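Local structure of lovastatin nonaketide synthase, polyketide synthase component (7CPX) at residues H1736-G1742 and S2308-Y2313; P1808-R1812 and P2422-L2427; I2295-N2301 and F2356-S2360; A2328-G2334 and L2399-G2404. The protein builds the nonaketide backbone of lovastatin from malonyl-CoA as an iterative, homodimeric polyketide synthase working with the partner protein LovC. The protein carries 2 engineered substitutions. One frame throughout, in Å; residues are numbered along the deposited sequence.

Interaction 1 of 4, residues H1736-G1742 and S2308-Y2313; sequences HQASTIG and SAANCY
Y2313, S1739 and G1742 bury the largest areas where helix 1736-1742 runs against helix 2308-2313. Carrying CG anti to the backbone N (chi1 -171°), Y2313 lays its ring alongside the first helix and presents its CE2 edge to H1736. That pair is T-shaped, with ring centroids 5.3 Å apart and planes at 87°; CE2 stands over the centre of the imidazole face. S1739 OG meets the same phenol at its rim, in the ring plane and nearest CD2, while its hydrogen bond goes back to P1735 O. The S1739 backbone approaches as well, CA lying 3.4 Å from A2309 O in a CA-H...O contact. One turn on, G1742, which has no side chain, lies with its CA 3.3 Å from C2312 SG. S2308 OG sits 2.8 Å from G1742 O, but its single proton has other candidates, among them S1746 OG. Axes only 6.8 Å apart, at 144° between N-to-C directions, fit the small residues at the crossing. Such close packing of two helices, inclined by 36° from antiparallel, probably joins the structural and catalytic halves of a polyketide synthase ketoreductase.

Interaction 2 of 4, residues P1808-R1812 and P2422-L2427; sequences PRLKR and PRIGNL
R2423 O is the polar atom that the strand 1808-1811 grips: L1810 N donates to it over 2.5 Å, nearly straight at 171°, and R1809 CA adds a CA-H...O contact at 3.2 Å. The bond ties the 3-10 segment to the strand. R2423 places CG anti to its own N (chi1 -164°) and stays extended as far as NE, which brings the guanidinium to the P1808 ring. There P1808 CG sits over one face, offset toward the rim and 3.3 Å from R2423 NH2, while E1797 takes NH1 in a salt bridge and W1276 adds a cation-pi contact. L1810 wedges between the second segment's side chains: its CD1 touches I2424 CG2 at 3.8 Å, and its CB meets L2427 CD1 at 3.6 Å. L2427 uses its other methyl, CD2, against a face of the R1812 guanidinium, 3.5 Å from R1812 NE; I2405 O accepts from R1812 NH1. A single backbone bond flanked by arginine faces on aliphatic groups thus docks the C-terminal tail of the ketoreductase on strand 1804-1811, which pairs with strand 1275-1280 in a mixed sheet, probably that of the structural subdomain.

Interaction 3 of 4, residues I2295-N2301 and F2356-S2360; sequences IVAVMGN and FMFDS
With CG anti to the carbonyl carbon (chi1 -58°), F2358 swings its ring from the loop 2356-2360 into the turn that follows strand 2288-2294, and N2301 reaches that ring because its own CG stands anti to the backbone N (chi1 -170°). The phenyl is the centre of the contact and meets four side chains. I2295 comes in obliquely with its CG2 branch, 3.5 Å from F2358 CD1. V2296 crosses the phenylalanine at about a right angle, its CG1 being 3.7 Å from F2358 CZ. M2299 slides past in the opposite sense; its chain bends at the last torsion, so that CE lies in the ring plane, 3.7 Å from F2358 CE1. N2301 also approaches the rim, with its OD1 3.5 Å from F2358 CZ and its amide turned 80° from the ring, whereas ND2 is held by Q2304 OE1. One face of the phenyl is backed by M2357 CB of its own segment, and the M2357 methyl CE extends to 3.9 Å from N2301 OD1. The contact is therefore dispersive, with the ring held by aliphatic, thioether and amide groups rather than by hydrogen bonds between the segments. G2300 leaves the short helix with positive phi, ending it just before N2301, and R1749 of helix 1735-1750 touches F2358. I2295 belongs to the NADP pocket. The loop 2356-2360 follows helix 2348-2353 and leads into strand 2360-2361, consistent with the substrate-side loop region of a Rossmann-type ketoreductase.

Interaction 4 of 4, residues A2328-G2334 and L2399-G2404; sequences ASTIDIG and LELTTG
The edge of the ketoreductase's parallel Rossmann sheet lies here, where strand 2400-2402 pairs with strand 2329-2333 as the outermost strand; I2333 and G2334 line the NADP pocket at its end. The two short axes run 4.7 Å apart, with 14° between their directions. Two sound bonds define the register: L2401 N donates to T2330 O and D2332 N to L2401 O, each 2.9 Å long. Weak bonds extend the ladder, T2330 N to L2399 O on one side and T2403 N to D2332 O on the other. T2330 and E2400 lie side by side on the face packed against helix 2305-2323, where T2330 OG1 comes to 3.2 Å from E2400 CG. I2331 and L2401 take the face toward helix 2363-2385, the I2331 CG2 methyl 4.3 Å from L2401 CB. Beyond the ladder come two glycines, G2334 and G2404, whose CA atoms approach to 3.7 Å. D2332 leans its carboxylate toward the second strand, and its OD2 lies 4.3 Å from E2400 OE1. Two buried acids so near each other would be expected to raise the proton affinity of at least one.

Interactions 3 and 4 are the nearest pair, their centres about 11 Å apart, and meet where strand 2329-2333 passes the turn at 2295: I2295 N lies 2.6 Å from I2333 O, probably a hydrogen bond. I2295, I2333 and G2334 line the NADP pocket, so both contacts border the cofactor, whereas neither interaction 1 nor interaction 2 holds a residue of that pocket. Helix 2305-2323 carries interaction 1 to interaction 3, with N2311 CB 3.3 Å from A2297 CB, and then runs on to strand 2329-2333 of interaction 4. Interaction 2 reaches helix 2296-2299 of interaction 3 through L1810 CD2, 3.6 Å from V2298 CG1, and encloses interactions 3 and 4 along the chain.

Interaction 1 of 4, residues H1736-G1742 and S2308-Y2313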
loop_
_atom_site.group_PDB
_atom_site.type_symbol
_atom_site.label_atom_id
_atom_site.label_comp_id
_atom_site.label_asym_id
_atom_site.label_seq_id
_atom_site.Cartn_x
_atom_site.Cartn_y
_atom_site.Cartn_z
ATOM N N HIS A 1736 18.480 9.105 75.663
ATOM C CA HIS A 1736 19.644 9.986 75.723
ATOM C C HIS A 1736 20.928 9.197 75.495
ATOM O O HIS A 1736 21.839 9.652 74.789
ATOM C CB HIS A 1736 19.688 10.704 77.072
ATOM C CG HIS A 1736 18.399 11.366 77.446
ATOM N ND1 HIS A 1736 17.293 10.658 77.862
ATOM C CD2 HIS A 1736 18.039 12.671 77.468
ATOM C CE1 HIS A 1736 16.307 11.497 78.123
ATOM N NE2 HIS A 1736 16.734 12.725 77.892
ATOM N N GLN A 1737 21.018 8.010 76.095
ATOM C CA GLN A 1737 22.149 7.136 75.826
ATOM C C GLN A 1737 22.228 6.789 74.347
ATOM O O GLN A 1737 23.324 6.666 73.794
ATOM C CB GLN A 1737 22.036 5.867 76.669
ATOM C CG GLN A 1737 21.955 6.117 78.164
ATOM C CD GLN A 1737 21.775 4.844 78.964
ATOM O OE1 GLN A 1737 21.839 3.741 78.422
ATOM N NE2 GLN A 1737 21.539 4.990 80.263
ATOM N N ALA A 1738 21.079 6.650 73.683
ATOM C CA ALA A 1738 21.090 6.369 72.252
ATOM C C ALA A 1738 21.523 7.583 71.444
ATOM O O ALA A 1738 22.146 7.433 70.389
ATOM C CB ALA A 1738 19.713 5.901 71.797
ATOM N N SER A 1739 21.193 8.788 71.908
ATOM C CA SER A 1739 21.715 9.987 71.261
ATOM C C SER A 1739 23.229 10.021 71.360
ATOM O O SER A 1739 23.923 10.374 70.397
ATOM C CB SER A 1739 21.118 11.236 71.901
ATOM O OG SER A 1739 19.775 11.019 72.276
ATOM N N THR A 1740 23.758 9.654 72.526
ATOM C CA THR A 1740 25.204 9.520 72.660
ATOM C C THR A 1740 25.735 8.465 71.701
ATOM O O THR A 1740 26.778 8.656 71.066
ATOM C CB THR A 1740 25.574 9.166 74.098
ATOM O OG1 THR A 1740 24.910 10.059 75.000
ATOM C CG2 THR A 1740 27.077 9.278 74.297
ATOM N N ILE A 1741 25.028 7.341 71.584
ATOM C CA ILE A 1741 25.459 6.282 70.677
ATOM C C ILE A 1741 25.539 6.809 69.251
ATOM O O ILE A 1741 26.479 6.500 68.516
ATOM C CB ILE A 1741 24.513 5.072 70.780
ATOM C CG1 ILE A 1741 24.735 4.345 72.107
ATOM C CG2 ILE A 1741 24.734 4.131 69.608
ATOM C CD1 ILE A 1741 23.700 3.285 72.409
ATOM N N GLY A 1742 24.549 7.599 68.836
ATOM C CA GLY A 1742 24.571 8.158 67.493
ATOM C C GLY A 1742 25.692 9.160 67.291
ATOM O O GLY A 1742 26.350 9.174 66.244
ATOM N N SER A 2308 23.094 12.848 63.563
ATOM C CA SER A 2308 23.002 11.421 63.848
ATOM C C SER A 2308 22.540 11.175 65.276
ATOM O O SER A 2308 21.757 10.255 65.529
ATOM C CB SER A 2308 24.350 10.746 63.606
ATOM O OG SER A 2308 25.310 11.192 64.547
ATOM N N ALA A 2309 23.025 11.974 66.227
ATOM C CA ALA A 2309 22.590 11.819 67.609
ATOM C C ALA A 2309 21.111 12.138 67.754
ATOM O O ALA A 2309 20.386 11.441 68.475
ATOM C CB ALA A 2309 23.415 12.720 68.524
ATOM N N ALA A 2310 20.641 13.188 67.077
ATOM C CA ALA A 2310 19.214 13.493 67.129
ATOM C C ALA A 2310 18.400 12.332 66.567
ATOM O O ALA A 2310 17.409 11.892 67.168
ATOM C CB ALA A 2310 18.924 14.775 66.351
ATOM N N ASN A 2311 18.822 11.808 65.413
ATOM C CA ASN A 2311 18.088 10.714 64.801
ATOM C C ASN A 2311 18.132 9.451 65.661
ATOM O O ASN A 2311 17.168 8.682 65.679
ATOM C CB ASN A 2311 18.633 10.419 63.401
ATOM C CG ASN A 2311 18.346 11.541 62.417
ATOM O OD1 ASN A 2311 17.267 12.116 62.424
ATOM N ND2 ASN A 2311 19.312 11.845 61.565
ATOM N N CYS A 2312 19.233 9.221 66.371
ATOM C CA CYS A 2312 19.316 8.063 67.250
ATOM C C CYS A 2312 18.449 8.239 68.490
ATOM O O CYS A 2312 17.907 7.257 69.005
ATOM C CB CYS A 2312 20.768 7.792 67.632
ATOM S SG CYS A 2312 21.743 7.092 66.279
ATOM N N TYR A 2313 18.290 9.470 68.974
ATOM C CA TYR A 2313 17.280 9.717 69.997
ATOM C C TYR A 2313 15.903 9.361 69.463
ATOM O O TYR A 2313 15.083 8.764 70.173
ATOM C CB TYR A 2313 17.300 11.168 70.461
ATOM C CG TYR A 2313 16.422 11.425 71.670
ATOM C CD1 TYR A 2313 15.044 11.513 71.542
ATOM C CD2 TYR A 2313 16.968 11.571 72.937
ATOM C CE1 TYR A 2313 14.237 11.740 72.639
ATOM C CE2 TYR A 2313 16.169 11.800 74.039
ATOM C CZ TYR A 2313 14.804 11.884 73.884
ATOM O OH TYR A 2313 14.001 12.113 74.977
#

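Interaction 2 of 4, residues P1808-R1812 and P2422-L2427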
loop_
_atom_site.group_PDB
_atom_site.type_symbol
_atom_site.label_atom_id
_atom_site.label_comp_id
_atom_site.label_asym_id
_atom_site.label_seq_id
_atom_site.Cartn_x
_atom_site.Cartn_y
_atom_site.Cartn_z
ATOM N N PRO A 1808 24.579 -5.733 65.492
ATOM C CA PRO A 1808 23.674 -5.510 64.365
ATOM C C PRO A 1808 24.416 -5.440 63.042
ATOM O O PRO A 1808 25.531 -4.926 62.946
ATOM C CB PRO A 1808 23.052 -4.153 64.707
ATOM C CG PRO A 1808 24.183 -3.416 65.352
ATOM C CD PRO A 1808 25.045 -4.454 66.056
ATOM N N ARG A 1809 23.767 -5.965 62.008
ATOM C CA ARG A 1809 24.289 -5.882 60.655
ATOM C C ARG A 1809 23.147 -5.558 59.707
ATOM O O ARG A 1809 22.046 -6.096 59.842
ATOM C CB ARG A 1809 24.979 -7.186 60.246
ATOM C CG ARG A 1809 26.092 -7.596 61.193
ATOM C CD ARG A 1809 27.373 -7.892 60.457
ATOM N NE ARG A 1809 28.423 -8.339 61.364
ATOM C CZ ARG A 1809 29.106 -7.536 62.167
ATOM N NH1 ARG A 1809 28.873 -6.234 62.206
ATOM N NH2 ARG A 1809 30.042 -8.053 62.959
ATOM N N LEU A 1810 23.412 -4.676 58.751
ATOM C CA LEU A 1810 22.379 -4.223 57.831
ATOM C C LEU A 1810 22.226 -5.237 56.709
ATOM O O LEU A 1810 23.143 -5.424 55.903
ATOM C CB LEU A 1810 22.736 -2.848 57.276
ATOM C CG LEU A 1810 23.234 -1.857 58.329
ATOM C CD1 LEU A 1810 23.487 -0.501 57.713
ATOM C CD2 LEU A 1810 22.241 -1.752 59.468
ATOM N N LYS A 1811 21.070 -5.895 56.657
ATOM C CA LYS A 1811 20.792 -6.901 55.644
ATOM C C LYS A 1811 19.528 -6.526 54.889
ATOM O O LYS A 1811 18.503 -6.204 55.496
ATOM C CB LYS A 1811 20.646 -8.289 56.272
ATOM C CG LYS A 1811 21.888 -8.730 57.030
ATOM C CD LYS A 1811 22.274 -10.171 56.739
ATOM C CE LYS A 1811 21.428 -11.158 57.522
ATOM N NZ LYS A 1811 22.034 -12.519 57.509
ATOM N N ARG A 1812 19.606 -6.577 53.562
ATOM C CA ARG A 1812 18.481 -6.182 52.727
ATOM C C ARG A 1812 17.229 -6.933 53.153
ATOM O O ARG A 1812 17.162 -8.160 53.040
ATOM C CB ARG A 1812 18.790 -6.462 51.257
ATOM C CG ARG A 1812 20.069 -5.825 50.739
ATOM C CD ARG A 1812 20.013 -4.313 50.804
ATOM N NE ARG A 1812 21.163 -3.700 50.151
ATOM C CZ ARG A 1812 21.423 -2.401 50.157
ATOM N NH1 ARG A 1812 20.629 -1.540 50.772
ATOM N NH2 ARG A 1812 22.506 -1.952 49.529
ATOM N N PRO A 2422 31.729 -3.102 59.801
ATOM C CA PRO A 2422 31.080 -4.397 59.550
ATOM C C PRO A 2422 29.567 -4.336 59.590
ATOM O O PRO A 2422 28.914 -5.276 59.122
ATOM C CB PRO A 2422 31.628 -5.283 60.672
ATOM C CG PRO A 2422 31.904 -4.326 61.778
ATOM C CD PRO A 2422 32.421 -3.086 61.101
ATOM N N ARG A 2423 28.991 -3.265 60.140
ATOM C CA ARG A 2423 27.540 -3.162 60.233
ATOM C C ARG A 2423 26.886 -3.316 58.866
ATOM O O ARG A 2423 25.765 -3.823 58.756
ATOM C CB ARG A 2423 27.168 -1.818 60.857
ATOM C CG ARG A 2423 25.745 -1.723 61.370
ATOM C CD ARG A 2423 25.397 -0.287 61.730
ATOM N NE ARG A 2423 24.383 -0.210 62.775
ATOM C CZ ARG A 2423 24.645 -0.234 64.074
ATOM N NH1 ARG A 2423 25.883 -0.346 64.528
ATOM N NH2 ARG A 2423 23.641 -0.142 64.941
ATOM N N ILE A 2424 27.582 -2.898 57.811
ATOM C CA ILE A 2424 27.036 -2.869 56.459
ATOM C C ILE A 2424 27.546 -4.063 55.667
ATOM O O ILE A 2424 27.487 -4.071 54.432
ATOM C CB ILE A 2424 27.424 -1.561 55.754
ATOM C CG1 ILE A 2424 28.911 -1.613 55.393
ATOM C CG2 ILE A 2424 27.121 -0.376 56.649
ATOM C CD1 ILE A 2424 29.538 -0.280 55.150
ATOM N N GLY A 2425 28.050 -5.078 56.368
ATOM C CA GLY A 2425 28.796 -6.128 55.693
ATOM C C GLY A 2425 28.001 -6.808 54.596
ATOM O O GLY A 2425 28.522 -7.082 53.512
ATOM N N ASN A 2426 26.724 -7.084 54.859
ATOM C CA ASN A 2426 25.910 -7.817 53.897
ATOM C C ASN A 2426 25.571 -6.996 52.660
ATOM O O ASN A 2426 25.034 -7.556 51.698
ATOM C CB ASN A 2426 24.618 -8.296 54.559
ATOM C CG ASN A 2426 24.263 -9.717 54.175
ATOM O OD1 ASN A 2426 24.602 -10.666 54.880
ATOM N ND2 ASN A 2426 23.579 -9.871 53.047
ATOM N N LEU A 2427 25.865 -5.697 52.658
ATOM C CA LEU A 2427 25.475 -4.804 51.577
ATOM C C LEU A 2427 26.609 -4.537 50.592
ATOM O O LEU A 2427 26.565 -3.534 49.870
ATOM C CB LEU A 2427 24.971 -3.479 52.154
ATOM C CG LEU A 2427 24.040 -3.596 53.363
ATOM C CD1 LEU A 2427 23.546 -2.225 53.786
ATOM C CD2 LEU A 2427 22.872 -4.516 53.063
#

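Interaction 3 of 4, residues I2295-N2301 and F2356-S2360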
loop_
_atom_site.group_PDB
_atom_site.type_symbol
_atom_site.label_atom_id
_atom_site.label_comp_id
_atom_site.label_asym_id
_atom_site.label_seq_id
_atom_site.Cartn_x
_atom_site.Cartn_y
_atom_site.Cartn_z
ATOM N N ILE A 2295 19.913 8.026 57.353
ATOM C CA ILE A 2295 20.756 6.840 57.307
ATOM C C ILE A 2295 22.069 7.080 58.030
ATOM O O ILE A 2295 22.733 6.125 58.445
ATOM C CB ILE A 2295 20.998 6.410 55.846
ATOM C CG1 ILE A 2295 21.621 5.015 55.798
ATOM C CG2 ILE A 2295 21.899 7.407 55.141
ATOM C CD1 ILE A 2295 20.799 3.956 56.498
ATOM N N VAL A 2296 22.465 8.344 58.192
ATOM C CA VAL A 2296 23.625 8.661 59.011
ATOM C C VAL A 2296 23.400 8.220 60.448
ATOM O O VAL A 2296 24.363 7.956 61.174
ATOM C CB VAL A 2296 23.937 10.169 58.941
ATOM C CG1 VAL A 2296 24.015 10.625 57.495
ATOM C CG2 VAL A 2296 22.887 10.960 59.696
ATOM N N ALA A 2297 22.141 8.136 60.880
ATOM C CA ALA A 2297 21.856 7.617 62.212
ATOM C C ALA A 2297 22.283 6.163 62.341
ATOM O O ALA A 2297 22.577 5.699 63.448
ATOM C CB ALA A 2297 20.367 7.755 62.520
ATOM N N VAL A 2298 22.318 5.433 61.229
ATOM C CA VAL A 2298 22.680 4.021 61.262
ATOM C C VAL A 2298 24.168 3.810 61.003
ATOM O O VAL A 2298 24.727 2.791 61.422
ATOM C CB VAL A 2298 21.838 3.239 60.243
ATOM C CG1 VAL A 2298 22.225 1.767 60.242
ATOM C CG2 VAL A 2298 20.362 3.408 60.541
ATOM N N MET A 2299 24.823 4.748 60.321
ATOM C CA MET A 2299 26.229 4.610 59.974
ATOM C C MET A 2299 27.071 5.820 60.341
ATOM O O MET A 2299 28.303 5.716 60.318
ATOM C CB MET A 2299 26.383 4.352 58.468
ATOM C CG MET A 2299 25.491 3.246 57.939
ATOM S SD MET A 2299 25.780 2.895 56.196
ATOM C CE MET A 2299 25.534 4.511 55.463
ATOM N N GLY A 2300 26.461 6.952 60.674
ATOM C CA GLY A 2300 27.198 8.171 60.913
ATOM C C GLY A 2300 27.541 8.884 59.620
ATOM O O GLY A 2300 27.332 8.387 58.513
ATOM N N ASN A 2301 28.083 10.084 59.773
ATOM C CA ASN A 2301 28.501 10.881 58.628
ATOM C C ASN A 2301 29.383 12.024 59.113
ATOM O O ASN A 2301 29.028 12.703 60.085
ATOM C CB ASN A 2301 27.287 11.421 57.874
ATOM C CG ASN A 2301 27.656 12.049 56.547
ATOM O OD1 ASN A 2301 28.558 11.580 55.854
ATOM N ND2 ASN A 2301 26.958 13.118 56.185
ATOM N N PHE A 2356 27.637 6.550 46.247
ATOM C CA PHE A 2356 28.114 5.263 46.741
ATOM C C PHE A 2356 28.027 5.159 48.258
ATOM O O PHE A 2356 27.995 4.045 48.792
ATOM C CB PHE A 2356 29.558 5.036 46.284
ATOM C CG PHE A 2356 30.431 6.251 46.412
ATOM C CD1 PHE A 2356 31.006 6.583 47.624
ATOM C CD2 PHE A 2356 30.670 7.065 45.318
ATOM C CE1 PHE A 2356 31.803 7.703 47.746
ATOM C CE2 PHE A 2356 31.466 8.186 45.432
ATOM C CZ PHE A 2356 32.034 8.506 46.647
ATOM N N MET A 2357 27.986 6.290 48.962
ATOM C CA MET A 2357 27.810 6.292 50.409
ATOM C C MET A 2357 26.335 6.295 50.797
ATOM O O MET A 2357 25.917 5.525 51.666
ATOM C CB MET A 2357 28.513 7.506 51.021
ATOM C CG MET A 2357 30.027 7.405 51.038
ATOM S SD MET A 2357 30.825 8.964 51.468
ATOM C CE MET A 2357 30.049 9.318 53.041
ATOM N N PHE A 2358 25.537 7.151 50.160
ATOM C CA PHE A 2358 24.121 7.298 50.478
ATOM C C PHE A 2358 23.315 7.142 49.197
ATOM O O PHE A 2358 23.460 7.941 48.266
ATOM C CB PHE A 2358 23.845 8.651 51.136
ATOM C CG PHE A 2358 24.630 8.881 52.395
ATOM C CD1 PHE A 2358 24.810 7.861 53.313
ATOM C CD2 PHE A 2358 25.199 10.115 52.654
ATOM C CE1 PHE A 2358 25.533 8.070 54.469
ATOM C CE2 PHE A 2358 25.925 10.331 53.808
ATOM C CZ PHE A 2358 26.094 9.307 54.717
ATOM N N ASP A 2359 22.471 6.118 49.153
ATOM C CA ASP A 2359 21.636 5.872 47.991
ATOM C C ASP A 2359 20.488 6.874 47.935
ATOM O O ASP A 2359 20.078 7.455 48.945
ATOM C CB ASP A 2359 21.084 4.447 48.022
ATOM C CG ASP A 2359 20.453 4.035 46.708
ATOM O OD1 ASP A 2359 20.379 4.879 45.790
ATOM O OD2 ASP A 2359 20.035 2.865 46.592
ATOM N N SER A 2360 19.967 7.072 46.729
ATOM C CA SER A 2360 18.870 8.006 46.519
ATOM C C SER A 2360 17.546 7.359 46.900
ATOM O O SER A 2360 17.265 6.221 46.513
ATOM C CB SER A 2360 18.832 8.461 45.062
ATOM O OG SER A 2360 18.664 7.359 44.188
#

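Interaction 4 of 4, residues A2328-G2334 and L2399-G2404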
loop_
_atom_site.group_PDB
_atom_site.type_symbol
_atom_site.label_atom_id
_atom_site.label_comp_id
_atom_site.label_asym_id
_atom_site.label_seq_id
_atom_site.Cartn_x
_atom_site.Cartn_y
_atom_site.Cartn_z
ATOM N N ALA A 2328 5.021 2.806 67.023
ATOM C CA ALA A 2328 6.129 3.694 66.705
ATOM C C ALA A 2328 7.069 2.967 65.759
ATOM O O ALA A 2328 7.029 1.740 65.637
ATOM C CB ALA A 2328 6.874 4.140 67.965
ATOM N N SER A 2329 7.919 3.744 65.095
ATOM C CA SER A 2329 8.901 3.209 64.163
ATOM C C SER A 2329 9.759 4.370 63.680
ATOM O O SER A 2329 9.423 5.541 63.879
ATOM C CB SER A 2329 8.242 2.496 62.983
ATOM O OG SER A 2329 7.359 3.367 62.299
ATOM N N THR A 2330 10.877 4.029 63.049
ATOM C CA THR A 2330 11.767 5.009 62.451
ATOM C C THR A 2330 12.158 4.553 61.056
ATOM O O THR A 2330 12.219 3.354 60.769
ATOM C CB THR A 2330 13.031 5.223 63.288
ATOM O OG1 THR A 2330 13.650 3.958 63.557
ATOM C CG2 THR A 2330 12.692 5.908 64.592
ATOM N N ILE A 2331 12.422 5.526 60.192
ATOM C CA ILE A 2331 12.875 5.284 58.831
ATOM C C ILE A 2331 14.212 5.990 58.679
ATOM O O ILE A 2331 14.282 7.223 58.753
ATOM C CB ILE A 2331 11.860 5.774 57.790
ATOM C CG1 ILE A 2331 11.454 7.227 58.061
ATOM C CG2 ILE A 2331 10.636 4.897 57.815
ATOM C CD1 ILE A 2331 10.388 7.747 57.126
ATOM N N ASP A 2332 15.277 5.216 58.482
ATOM C CA ASP A 2332 16.614 5.781 58.315
ATOM C C ASP A 2332 16.787 6.107 56.837
ATOM O O ASP A 2332 17.310 5.325 56.041
ATOM C CB ASP A 2332 17.672 4.815 58.823
ATOM C CG ASP A 2332 17.321 4.234 60.178
ATOM O OD1 ASP A 2332 16.513 3.282 60.227
ATOM O OD2 ASP A 2332 17.843 4.735 61.195
ATOM N N ILE A 2333 16.326 7.293 56.473
ATOM C CA ILE A 2333 16.245 7.693 55.075
ATOM C C ILE A 2333 17.625 8.075 54.565
ATOM O O ILE A 2333 18.454 8.634 55.292
ATOM C CB ILE A 2333 15.252 8.859 54.907
ATOM C CG1 ILE A 2333 13.890 8.505 55.506
ATOM C CG2 ILE A 2333 15.092 9.197 53.440
ATOM C CD1 ILE A 2333 13.077 9.713 55.890
ATOM N N GLY A 2334 17.874 7.768 53.296
ATOM C CA GLY A 2334 19.073 8.226 52.630
ATOM C C GLY A 2334 18.899 9.635 52.109
ATOM O O GLY A 2334 18.245 10.463 52.750
ATOM N N LEU A 2399 11.258 -2.415 63.513
ATOM C CA LEU A 2399 10.809 -1.044 63.721
ATOM C C LEU A 2399 11.649 -0.061 62.919
ATOM O O LEU A 2399 11.108 0.830 62.255
ATOM C CB LEU A 2399 10.865 -0.691 65.206
ATOM C CG LEU A 2399 10.152 -1.645 66.161
ATOM C CD1 LEU A 2399 10.158 -1.068 67.563
ATOM C CD2 LEU A 2399 8.734 -1.920 65.697
ATOM N N GLU A 2400 12.971 -0.211 62.962
ATOM C CA GLU A 2400 13.878 0.698 62.266
ATOM C C GLU A 2400 14.061 0.189 60.845
ATOM O O GLU A 2400 14.741 -0.812 60.611
ATOM C CB GLU A 2400 15.214 0.797 62.992
ATOM C CG GLU A 2400 15.105 1.196 64.450
ATOM C CD GLU A 2400 16.443 1.593 65.043
ATOM O OE1 GLU A 2400 17.416 1.740 64.273
ATOM O OE2 GLU A 2400 16.524 1.760 66.277
ATOM N N LEU A 2401 13.451 0.882 59.889
ATOM C CA LEU A 2401 13.609 0.554 58.477
ATOM C C LEU A 2401 14.848 1.272 57.968
ATOM O O LEU A 2401 14.808 2.465 57.655
ATOM C CB LEU A 2401 12.369 0.949 57.686
ATOM C CG LEU A 2401 11.136 0.069 57.894
ATOM C CD1 LEU A 2401 10.600 0.197 59.310
ATOM C CD2 LEU A 2401 10.061 0.420 56.889
ATOM N N THR A 2402 15.966 0.554 57.923
ATOM C CA THR A 2402 17.194 1.117 57.383
ATOM C C THR A 2402 17.061 1.280 55.876
ATOM O O THR A 2402 16.630 0.358 55.178
ATOM C CB THR A 2402 18.381 0.219 57.722
ATOM O OG1 THR A 2402 18.465 0.054 59.143
ATOM C CG2 THR A 2402 19.678 0.824 57.212
ATOM N N THR A 2403 17.431 2.454 55.376
ATOM C CA THR A 2403 17.219 2.773 53.975
ATOM C C THR A 2403 18.295 3.740 53.507
ATOM O O THR A 2403 18.917 4.444 54.307
ATOM C CB THR A 2403 15.824 3.372 53.753
ATOM O OG1 THR A 2403 14.840 2.538 54.377
ATOM C CG2 THR A 2403 15.517 3.480 52.277
ATOM N N GLY A 2404 18.513 3.763 52.195
ATOM C CA GLY A 2404 19.418 4.714 51.591
ATOM C C GLY A 2404 20.854 4.261 51.471
ATOM O O GLY A 2404 21.713 5.079 51.117
#